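Local structure of pyruvate carboxylase n-terminal domain (Aquifex aeolicus, 1ULZ) at residues Asn33-Thr38 with Pro379-Met384; Lys123-Pro128 with Val258-Lys263; Leu388-Pro393 with Glu400-Ala405. The protein forms the biotin carboxylase subunit of a pyruvate carboxylase, an ATP-grasp protein built from an N-terminal Rossmann-like part, a central ATP-grasp part and a C-terminal part. The protein carries 1 engineered substitution. All coordinates share one frame; numbering follows the deposited sequence.

Contact 1 (Asn33-Thr38 with Pro379-Met384); sequences NEVEST and PYYDSM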
loop_
_atom_site.group_PDB
_atom_site.type_symbol
_atom_site.label_atom_id
_atom_site.label_comp_id
_atom_site.label_asym_id
_atom_site.label_seq_id
_atom_site.Cartn_x
_atom_site.Cartn_y
_atom_site.Cartn_z
ATOM N N ASN A 33 6.314 -20.778 20.479
ATOM C CA ASN A 33 6.227 -22.158 20.928
ATOM C C ASN A 33 6.930 -22.993 19.867
ATOM O O ASN A 33 7.060 -22.564 18.717
ATOM C CB ASN A 33 4.772 -22.601 21.060
ATOM C CG ASN A 33 4.645 -24.041 21.541
ATOM O OD1 ASN A 33 4.885 -24.985 20.790
ATOM N ND2 ASN A 33 4.283 -24.210 22.808
ATOM N N GLU A 34 7.389 -24.176 20.246
ATOM C CA GLU A 34 8.085 -25.047 19.309
ATOM C C GLU A 34 7.271 -25.342 18.051
ATOM O O GLU A 34 7.834 -25.481 16.968
ATOM C CB GLU A 34 8.472 -26.356 20.005
ATOM C CG GLU A 34 9.142 -27.373 19.099
ATOM C CD GLU A 34 8.138 -28.244 18.360
ATOM O OE1 GLU A 34 8.492 -28.752 17.279
ATOM O OE2 GLU A 34 7.005 -28.429 18.865
ATOM N N VAL A 35 5.953 -25.439 18.197
ATOM C CA VAL A 35 5.069 -25.725 17.067
ATOM C C VAL A 35 5.097 -24.648 15.979
ATOM O O VAL A 35 4.561 -24.847 14.884
ATOM C CB VAL A 35 3.615 -25.896 17.533
ATOM C CG1 VAL A 35 3.514 -27.067 18.511
ATOM C CG2 VAL A 35 3.126 -24.613 18.174
ATOM N N GLU A 36 5.708 -23.505 16.281
ATOM C CA GLU A 36 5.810 -22.422 15.308
ATOM C C GLU A 36 7.245 -21.934 15.230
ATOM O O GLU A 36 7.491 -20.737 15.095
ATOM C CB GLU A 36 4.895 -21.250 15.685
ATOM C CG GLU A 36 3.416 -21.516 15.467
ATOM C CD GLU A 36 2.571 -20.257 15.557
ATOM O OE1 GLU A 36 1.706 -20.069 14.679
ATOM O OE2 GLU A 36 2.761 -19.459 16.498
ATOM N N SER A 37 8.191 -22.866 15.312
ATOM C CA SER A 37 9.601 -22.513 15.249
ATOM C C SER A 37 9.989 -21.879 13.917
ATOM O O SER A 37 11.053 -21.273 13.813
ATOM C CB SER A 37 10.480 -23.742 15.507
ATOM O OG SER A 37 10.234 -24.773 14.571
ATOM N N THR A 38 9.136 -22.023 12.903
ATOM C CA THR A 38 9.419 -21.442 11.594
ATOM C C THR A 38 8.487 -20.274 11.283
ATOM O O THR A 38 8.407 -19.826 10.143
ATOM C CB THR A 38 9.296 -22.494 10.442
ATOM O OG1 THR A 38 7.967 -23.035 10.409
ATOM C CG2 THR A 38 10.286 -23.625 10.647
ATOM N N PRO A 379 -4.155 -26.019 15.376
ATOM C CA PRO A 379 -5.431 -25.916 16.087
ATOM C C PRO A 379 -5.329 -25.136 17.399
ATOM O O PRO A 379 -6.316 -25.001 18.126
ATOM C CB PRO A 379 -5.797 -27.371 16.322
ATOM C CG PRO A 379 -4.454 -27.971 16.628
ATOM C CD PRO A 379 -3.547 -27.348 15.577
ATOM N N TYR A 380 -4.140 -24.613 17.686
ATOM C CA TYR A 380 -3.900 -23.874 18.924
ATOM C C TYR A 380 -4.239 -22.382 18.895
ATOM O O TYR A 380 -4.663 -21.821 19.910
ATOM C CB TYR A 380 -2.439 -24.039 19.324
ATOM C CG TYR A 380 -1.975 -25.473 19.276
ATOM C CD1 TYR A 380 -0.911 -25.851 18.469
ATOM C CD2 TYR A 380 -2.617 -26.454 20.021
ATOM C CE1 TYR A 380 -0.499 -27.170 18.404
ATOM C CE2 TYR A 380 -2.214 -27.776 19.961
ATOM C CZ TYR A 380 -1.156 -28.128 19.153
ATOM O OH TYR A 380 -0.756 -29.447 19.087
ATOM N N TYR A 381 -4.044 -21.741 17.745
ATOM C CA TYR A 381 -4.305 -20.308 17.612
ATOM C C TYR A 381 -5.365 -20.013 16.555
ATOM O O TYR A 381 -5.939 -20.934 15.971
ATOM C CB TYR A 381 -3.011 -19.579 17.241
ATOM C CG TYR A 381 -1.804 -20.051 18.019
ATOM C CD1 TYR A 381 -0.820 -20.820 17.413
ATOM C CD2 TYR A 381 -1.653 -19.730 19.365
ATOM C CE1 TYR A 381 0.286 -21.258 18.125
ATOM C CE2 TYR A 381 -0.556 -20.162 20.084
ATOM C CZ TYR A 381 0.410 -20.924 19.461
ATOM O OH TYR A 381 1.507 -21.345 20.174
ATOM N N ASP A 382 -5.603 -18.727 16.297
ATOM C CA ASP A 382 -6.604 -18.321 15.311
ATOM C C ASP A 382 -6.304 -18.870 13.916
ATOM O O ASP A 382 -5.188 -19.308 13.621
ATOM C CB ASP A 382 -6.714 -16.792 15.255
ATOM C CG ASP A 382 -5.453 -16.135 14.729
ATOM O OD1 ASP A 382 -4.823 -15.363 15.486
ATOM O OD2 ASP A 382 -5.089 -16.388 13.558
ATOM N N SER A 383 -7.311 -18.836 13.055
ATOM C CA SER A 383 -7.172 -19.344 11.699
ATOM C C SER A 383 -6.867 -18.270 10.653
ATOM O O SER A 383 -6.960 -18.527 9.454
ATOM C CB SER A 383 -8.451 -20.082 11.315
ATOM O OG SER A 383 -9.580 -19.260 11.561
ATOM N N MET A 384 -6.489 -17.079 11.104
ATOM C CA MET A 384 -6.183 -15.977 10.197
ATOM C C MET A 384 -4.937 -16.242 9.350
ATOM O O MET A 384 -3.896 -16.648 9.866
ATOM C CB MET A 384 -5.992 -14.684 10.999
ATOM C CG MET A 384 -5.859 -13.407 10.157
ATOM S SD MET A 384 -5.741 -11.904 11.201
ATOM C CE MET A 384 -7.346 -11.984 12.046
HETATM O O HOH W 1 3.799 -20.095 18.764
#
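Tyr381 lies across Glu36 and reaches Asn33 with its hydroxyl, illustrating how one aromatic side chain can bridge two loops whose backbones stay well apart. Van der Waals contact comes first. The Glu36 carboxylate lies along the CD1-CE1 side of the Tyr381 ring, OE2 3.5 Å from CE1, with the two planes 28° apart. Val35 splits its branches between the tyrosines: CG1 touches Tyr380 CE1 at 4.0 Å, and CG2 turns to Tyr381 OH. Tyr381 OH also rests 3.6 Å from Asn33 CB.

Polar linkage across the contact runs through one water. It accepts from Asn33 N and donates both its hydrogens, one to Glu36 OE2 at 2.6 Å and one to Tyr381 OH at 3.0 Å. The hydroxyl is further bonded to Pro55 O, which would fix its rotation. Arg10 forms a salt bridge with Glu36 OE1 and a cation-pi contact with Tyr381, probably offsetting the carboxylate charge beside the ring.

Within 33-38, Asn33 CG stands anti to the backbone N (chi1 -180°), and OD1 accepts from Val35 N at 2.8 Å, almost straight. This Asx turn and the short 3-10 segment after it shape the loop that follows strand 28-32 of the parallel sheet, and through that loop the contact joins the Rossmann-like N-terminal part to the biotin carboxylase C-terminal part.

Contact 2 (Lys123-Pro128 with Val258-Lys263); sequences KKAGVP and VTKAAK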
loop_
_atom_site.group_PDB
_atom_site.type_symbol
_atom_site.label_atom_id
_atom_site.label_comp_id
_atom_site.label_asym_id
_atom_site.label_seq_id
_atom_site.Cartn_x
_atom_site.Cartn_y
_atom_site.Cartn_z
ATOM N N LYS A 123 -21.012 6.394 31.088
ATOM C CA LYS A 123 -22.293 7.090 31.149
ATOM C C LYS A 123 -22.134 8.406 31.901
ATOM O O LYS A 123 -22.560 9.460 31.426
ATOM C CB LYS A 123 -23.325 6.219 31.861
ATOM C CG LYS A 123 -24.715 6.821 31.948
ATOM C CD LYS A 123 -25.660 5.825 32.607
ATOM C CE LYS A 123 -27.062 6.384 32.735
ATOM N NZ LYS A 123 -27.940 5.405 33.429
ATOM N N LYS A 124 -21.513 8.343 33.072
ATOM C CA LYS A 124 -21.307 9.535 33.882
ATOM C C LYS A 124 -20.326 10.506 33.246
ATOM O O LYS A 124 -20.266 11.677 33.625
ATOM C CB LYS A 124 -20.825 9.147 35.280
ATOM C CG LYS A 124 -21.917 8.551 36.153
ATOM C CD LYS A 124 -21.341 7.976 37.450
ATOM C CE LYS A 124 -22.402 7.222 38.244
ATOM N NZ LYS A 124 -21.814 6.015 38.908
ATOM N N ALA A 125 -19.554 10.026 32.280
ATOM C CA ALA A 125 -18.595 10.883 31.600
ATOM C C ALA A 125 -19.266 11.572 30.421
ATOM O O ALA A 125 -18.617 12.303 29.673
ATOM C CB ALA A 125 -17.410 10.062 31.121
ATOM N N GLY A 126 -20.566 11.336 30.251
ATOM C CA GLY A 126 -21.287 11.958 29.148
ATOM C C GLY A 126 -21.424 11.089 27.903
ATOM O O GLY A 126 -21.885 11.559 26.858
ATOM N N VAL A 127 -21.030 9.822 28.008
ATOM C CA VAL A 127 -21.120 8.909 26.871
ATOM C C VAL A 127 -22.491 8.242 26.841
ATOM O O VAL A 127 -22.921 7.647 27.826
ATOM C CB VAL A 127 -20.040 7.800 26.952
ATOM C CG1 VAL A 127 -20.082 6.932 25.697
ATOM C CG2 VAL A 127 -18.661 8.425 27.135
ATOM N N PRO A 128 -23.200 8.342 25.708
ATOM C CA PRO A 128 -24.527 7.733 25.585
ATOM C C PRO A 128 -24.492 6.212 25.634
ATOM O O PRO A 128 -23.623 5.574 25.035
ATOM C CB PRO A 128 -25.027 8.257 24.238
ATOM C CG PRO A 128 -23.754 8.460 23.464
ATOM C CD PRO A 128 -22.855 9.095 24.492
ATOM N N VAL A 258 -16.136 10.959 22.791
ATOM C CA VAL A 258 -15.189 9.873 23.008
ATOM C C VAL A 258 -13.901 10.355 23.686
ATOM O O VAL A 258 -13.499 9.817 24.720
ATOM C CB VAL A 258 -14.821 9.193 21.663
ATOM C CG1 VAL A 258 -13.631 8.261 21.847
ATOM C CG2 VAL A 258 -16.026 8.417 21.129
ATOM N N THR A 259 -13.259 11.366 23.103
ATOM C CA THR A 259 -12.012 11.895 23.656
ATOM C C THR A 259 -12.199 12.587 25.006
ATOM O O THR A 259 -11.305 12.560 25.846
ATOM C CB THR A 259 -11.314 12.855 22.659
ATOM O OG1 THR A 259 -12.188 13.938 22.324
ATOM C CG2 THR A 259 -10.941 12.100 21.386
ATOM N N LYS A 260 -13.363 13.191 25.221
ATOM C CA LYS A 260 -13.653 13.840 26.501
ATOM C C LYS A 260 -13.713 12.774 27.594
ATOM O O LYS A 260 -13.143 12.937 28.675
ATOM C CB LYS A 260 -15.001 14.559 26.451
ATOM C CG LYS A 260 -15.684 14.627 27.817
ATOM C CD LYS A 260 -17.169 14.960 27.702
ATOM C CE LYS A 260 -17.943 13.927 26.857
ATOM N NZ LYS A 260 -17.951 12.552 27.419
ATOM N N ALA A 261 -14.416 11.685 27.301
ATOM C CA ALA A 261 -14.567 10.586 28.247
ATOM C C ALA A 261 -13.230 9.894 28.481
ATOM O O ALA A 261 -12.910 9.511 29.604
ATOM C CB ALA A 261 -15.596 9.582 27.725
ATOM N N ALA A 262 -12.453 9.735 27.412
ATOM C CA ALA A 262 -11.146 9.098 27.512
ATOM C C ALA A 262 -10.249 9.896 28.453
ATOM O O ALA A 262 -9.597 9.333 29.330
ATOM C CB ALA A 262 -10.498 9.003 26.138
ATOM N N LYS A 263 -10.216 11.212 28.263
ATOM C CA LYS A 263 -9.389 12.068 29.099
ATOM C C LYS A 263 -9.823 11.992 30.555
ATOM O O LYS A 263 -8.987 11.985 31.460
ATOM C CB LYS A 263 -9.454 13.521 28.609
ATOM C CG LYS A 263 -8.823 13.734 27.241
ATOM C CD LYS A 263 -9.062 15.137 26.707
ATOM C CE LYS A 263 -8.499 15.280 25.300
ATOM N NZ LYS A 263 -8.619 16.665 24.753
#
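Ala125 and Lys260 meet at the Ala125-Gly126 peptide, the flat group of this contact. As modelled, the Lys260 ammonium approaches the carbonyl oxygen from about 32° out of the peptide plane, but the distance from Lys260 NZ to Ala125 O is 2.4 Å, very short for a hydrogen bond, which leaves the exact position of NZ doubtful. The peptide belongs to the Schellman motif ending helix 115-124. Gly126 takes a positive phi of 96°, a conformation glycine adopts readily, and Gly126 N bonds back to Lys123 O at 3.0 Å. The turn directs the Ala125 carbonyl toward helix 248-264 of the ATP-grasp part, apparently a case of one helix end being met by a side chain of another helix.

Lys260 leaves its helix with CG anti to the backbone N, and its chain then folds back at chi3 and chi4. CD and CE pass close to Ala125 O on the way to the modelled NZ. The same NZ is also hydrogen-bonded to Ile257 O, and the ammonium would then join a carbonyl of its own helix to one at the end of the other.

Beside this polar link lies a small apolar patch. On another side of the helix, Val258 and Ala262 pack on strand 206-214, while Lys260 and Ala261 face 123-128. Ala125 and Ala261 are the nearest pair along the two backbones, with CA atoms 5.2 Å apart, and their CB atoms touch at 3.9 Å. Val127 keeps CG1 anti to its backbone N (chi1 -175°) and presents CG2 to Ala261 CB at 3.3 Å, tighter than an ordinary carbon contact.

Contact 3 (Leu388-Pro393 with Glu400-Ala405); sequences LITWAP and ERMRAA. Unlike the reference sequence in segment 400-405: Ala405 (reference Val).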
loop_
_atom_site.group_PDB
_atom_site.type_symbol
_atom_site.label_atom_id
_atom_site.label_comp_id
_atom_site.label_asym_id
_atom_site.label_seq_id
_atom_site.Cartn_x
_atom_site.Cartn_y
_atom_site.Cartn_z
ATOM N N LEU A 388 -6.404 -8.391 4.187
ATOM C CA LEU A 388 -6.330 -7.633 2.942
ATOM C C LEU A 388 -7.098 -6.322 3.093
ATOM O O LEU A 388 -8.285 -6.323 3.418
ATOM C CB LEU A 388 -6.924 -8.452 1.797
ATOM C CG LEU A 388 -6.983 -7.781 0.425
ATOM C CD1 LEU A 388 -5.571 -7.443 -0.063
ATOM C CD2 LEU A 388 -7.687 -8.715 -0.548
ATOM N N ILE A 389 -6.411 -5.209 2.861
ATOM C CA ILE A 389 -7.014 -3.889 2.983
ATOM C C ILE A 389 -6.852 -3.086 1.693
ATOM O O ILE A 389 -5.756 -3.009 1.138
ATOM C CB ILE A 389 -6.363 -3.087 4.139
ATOM C CG1 ILE A 389 -6.389 -3.904 5.429
ATOM C CG2 ILE A 389 -7.092 -1.761 4.337
ATOM C CD1 ILE A 389 -5.070 -4.533 5.772
ATOM N N THR A 390 -7.946 -2.497 1.217
ATOM C CA THR A 390 -7.912 -1.690 0.001
ATOM C C THR A 390 -8.452 -0.286 0.259
ATOM O O THR A 390 -9.415 -0.106 1.010
ATOM C CB THR A 390 -8.748 -2.324 -1.145
ATOM O OG1 THR A 390 -10.113 -2.481 -0.727
ATOM C CG2 THR A 390 -8.168 -3.677 -1.546
ATOM N N TRP A 391 -7.820 0.708 -0.359
ATOM C CA TRP A 391 -8.246 2.098 -0.214
ATOM C C TRP A 391 -8.599 2.692 -1.579
ATOM O O TRP A 391 -7.978 2.360 -2.584
ATOM C CB TRP A 391 -7.134 2.944 0.415
ATOM C CG TRP A 391 -7.500 4.393 0.498
ATOM C CD1 TRP A 391 -8.128 5.020 1.537
ATOM C CD2 TRP A 391 -7.380 5.371 -0.545
ATOM N NE1 TRP A 391 -8.414 6.320 1.202
ATOM C CE2 TRP A 391 -7.969 6.561 -0.071
ATOM C CE3 TRP A 391 -6.842 5.353 -1.838
ATOM C CZ2 TRP A 391 -8.032 7.722 -0.842
ATOM C CZ3 TRP A 391 -6.907 6.502 -2.601
ATOM C CH2 TRP A 391 -7.499 7.671 -2.102
ATOM N N ALA A 392 -9.590 3.580 -1.600
ATOM C CA ALA A 392 -10.026 4.252 -2.826
ATOM C C ALA A 392 -10.759 5.540 -2.443
ATOM O O ALA A 392 -11.235 5.674 -1.319
ATOM C CB ALA A 392 -10.946 3.334 -3.642
ATOM N N PRO A 393 -10.864 6.501 -3.379
ATOM C CA PRO A 393 -11.532 7.792 -3.161
ATOM C C PRO A 393 -13.020 7.714 -2.814
ATOM O O PRO A 393 -13.539 8.547 -2.069
ATOM C CB PRO A 393 -11.305 8.528 -4.483
ATOM C CG PRO A 393 -10.033 7.932 -4.994
ATOM C CD PRO A 393 -10.224 6.468 -4.705
ATOM N N GLU A 400 -14.851 -2.285 -5.577
ATOM C CA GLU A 400 -14.307 -2.905 -6.778
ATOM C C GLU A 400 -12.824 -3.219 -6.628
ATOM O O GLU A 400 -12.351 -4.228 -7.151
ATOM C CB GLU A 400 -14.547 -2.010 -7.998
ATOM C CG GLU A 400 -16.024 -1.857 -8.345
ATOM C CD GLU A 400 -16.741 -3.197 -8.493
ATOM O OE1 GLU A 400 -17.878 -3.323 -7.984
ATOM O OE2 GLU A 400 -16.180 -4.125 -9.120
ATOM N N ARG A 401 -12.086 -2.367 -5.916
ATOM C CA ARG A 401 -10.662 -2.630 -5.713
ATOM C C ARG A 401 -10.502 -3.891 -4.868
ATOM O O ARG A 401 -9.660 -4.738 -5.164
ATOM C CB ARG A 401 -9.966 -1.469 -5.005
ATOM C CG ARG A 401 -8.466 -1.691 -4.803
ATOM C CD ARG A 401 -7.642 -0.785 -5.730
ATOM N NE ARG A 401 -7.599 0.574 -5.221
ATOM C CZ ARG A 401 -7.353 1.661 -5.944
ATOM N NH1 ARG A 401 -7.345 2.840 -5.340
ATOM N NH2 ARG A 401 -7.132 1.585 -7.253
ATOM N N MET A 402 -11.313 -4.012 -3.817
ATOM C CA MET A 402 -11.247 -5.183 -2.952
ATOM C C MET A 402 -11.557 -6.459 -3.736
ATOM O O MET A 402 -10.804 -7.426 -3.674
ATOM C CB MET A 402 -12.223 -5.045 -1.782
ATOM C CG MET A 402 -12.211 -6.226 -0.820
ATOM S SD MET A 402 -10.563 -6.562 -0.135
ATOM C CE MET A 402 -10.552 -5.519 1.289
ATOM N N ARG A 403 -12.660 -6.461 -4.482
ATOM C CA ARG A 403 -13.035 -7.642 -5.259
ATOM C C ARG A 403 -11.938 -8.056 -6.242
ATOM O O ARG A 403 -11.655 -9.245 -6.393
ATOM C CB ARG A 403 -14.345 -7.404 -6.019
ATOM C CG ARG A 403 -14.788 -8.618 -6.825
ATOM C CD ARG A 403 -16.254 -8.550 -7.208
ATOM N NE ARG A 403 -16.545 -7.528 -8.210
ATOM C CZ ARG A 403 -16.387 -7.698 -9.519
ATOM N NH1 ARG A 403 -15.938 -8.854 -9.994
ATOM N NH2 ARG A 403 -16.694 -6.716 -10.359
ATOM N N ALA A 404 -11.318 -7.071 -6.894
ATOM C CA ALA A 404 -10.246 -7.331 -7.856
ATOM C C ALA A 404 -9.023 -7.925 -7.159
ATOM O O ALA A 404 -8.352 -8.794 -7.701
ATOM C CB ALA A 404 -9.865 -6.041 -8.593
ATOM N N ALA A 405 -8.733 -7.447 -5.955
ATOM C CA ALA A 405 -7.602 -7.958 -5.189
ATOM C C ALA A 405 -7.905 -9.397 -4.753
ATOM O O ALA A 405 -7.069 -10.287 -4.900
ATOM C CB ALA A 405 -7.352 -7.073 -3.970
#
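Leu388, Thr390 and Ala392 point from strand 384-392 at helix 395-407; the axes of strand 388-392 and helix segment 400-405 run roughly antiparallel, at 143°, and approach to 7.9 Å. It is a plain instance of strand, short turn and helix folding back on itself. Alternation along the strand sets which side chains face the helix, and Trp391, whose side chain points away, joins through its carbonyl.

Thr390 sits opposite the middle of the helical segment. Its CB lies 3.7 Å from Arg401 CG, while OG1 touches Met402 CB at 3.5 Å, the threonine and methionine side chains meeting at about a right angle. OG1 also has a weak hydrogen bond to Ala398 O. Met402 starts with CG anti to the backbone N (chi1 -180°) and bends at chi2 and chi3, which brings its end back over the strand: SD rests 3.6 Å from Leu388 CD2, and CE comes close to Leu388 O. The CD2 branch of Leu388 is shared, since it also touches CB of Ala405, which differs from the reference sequence, at 3.8 Å. Ile334 and Cys336 of the neighbouring strand 332-339 extend this apolar layer against Met402.

At the other end Arg401 bends at chi2 and chi3 and holds Trp391 O side-on with two nitrogens, NH1 at 2.9 Å and NE at 3.2 Å. The oxygen lies almost in the guanidinium plane; NH1 is the straighter donor. A single carbonyl thus accepts two N-H groups. One guanidinium ties the strand's end to the helix and, through a salt bridge from Arg401 NH2, also meets Glu23 of the second subunit; the side-on, two-nitrogen grip on one oxygen together with that acid probably limits how the group can turn.

Overall arrangement
From the N terminus, the chain leaves strand 28-32 of the parallel sheet and enters contact 1, whose second segment arrives 341 residues later and closes the longest loop, joining the N-terminal and C-terminal parts. Contact 2 is nested inside that loop: segment 258-263 returns to 123-128 within the ATP-grasp part, on the other side of the chain's centre, its centre 39 Å from that of contact 1. Contact 3 opens only after both have closed. Its first segment follows a few residues after 379-384, on strand 384-392, which it ties to helix 395-407; its centre lies 29 Å from that of contact 1. No loops cross: contact 2 closes a long loop within one part, contact 3 a short local one.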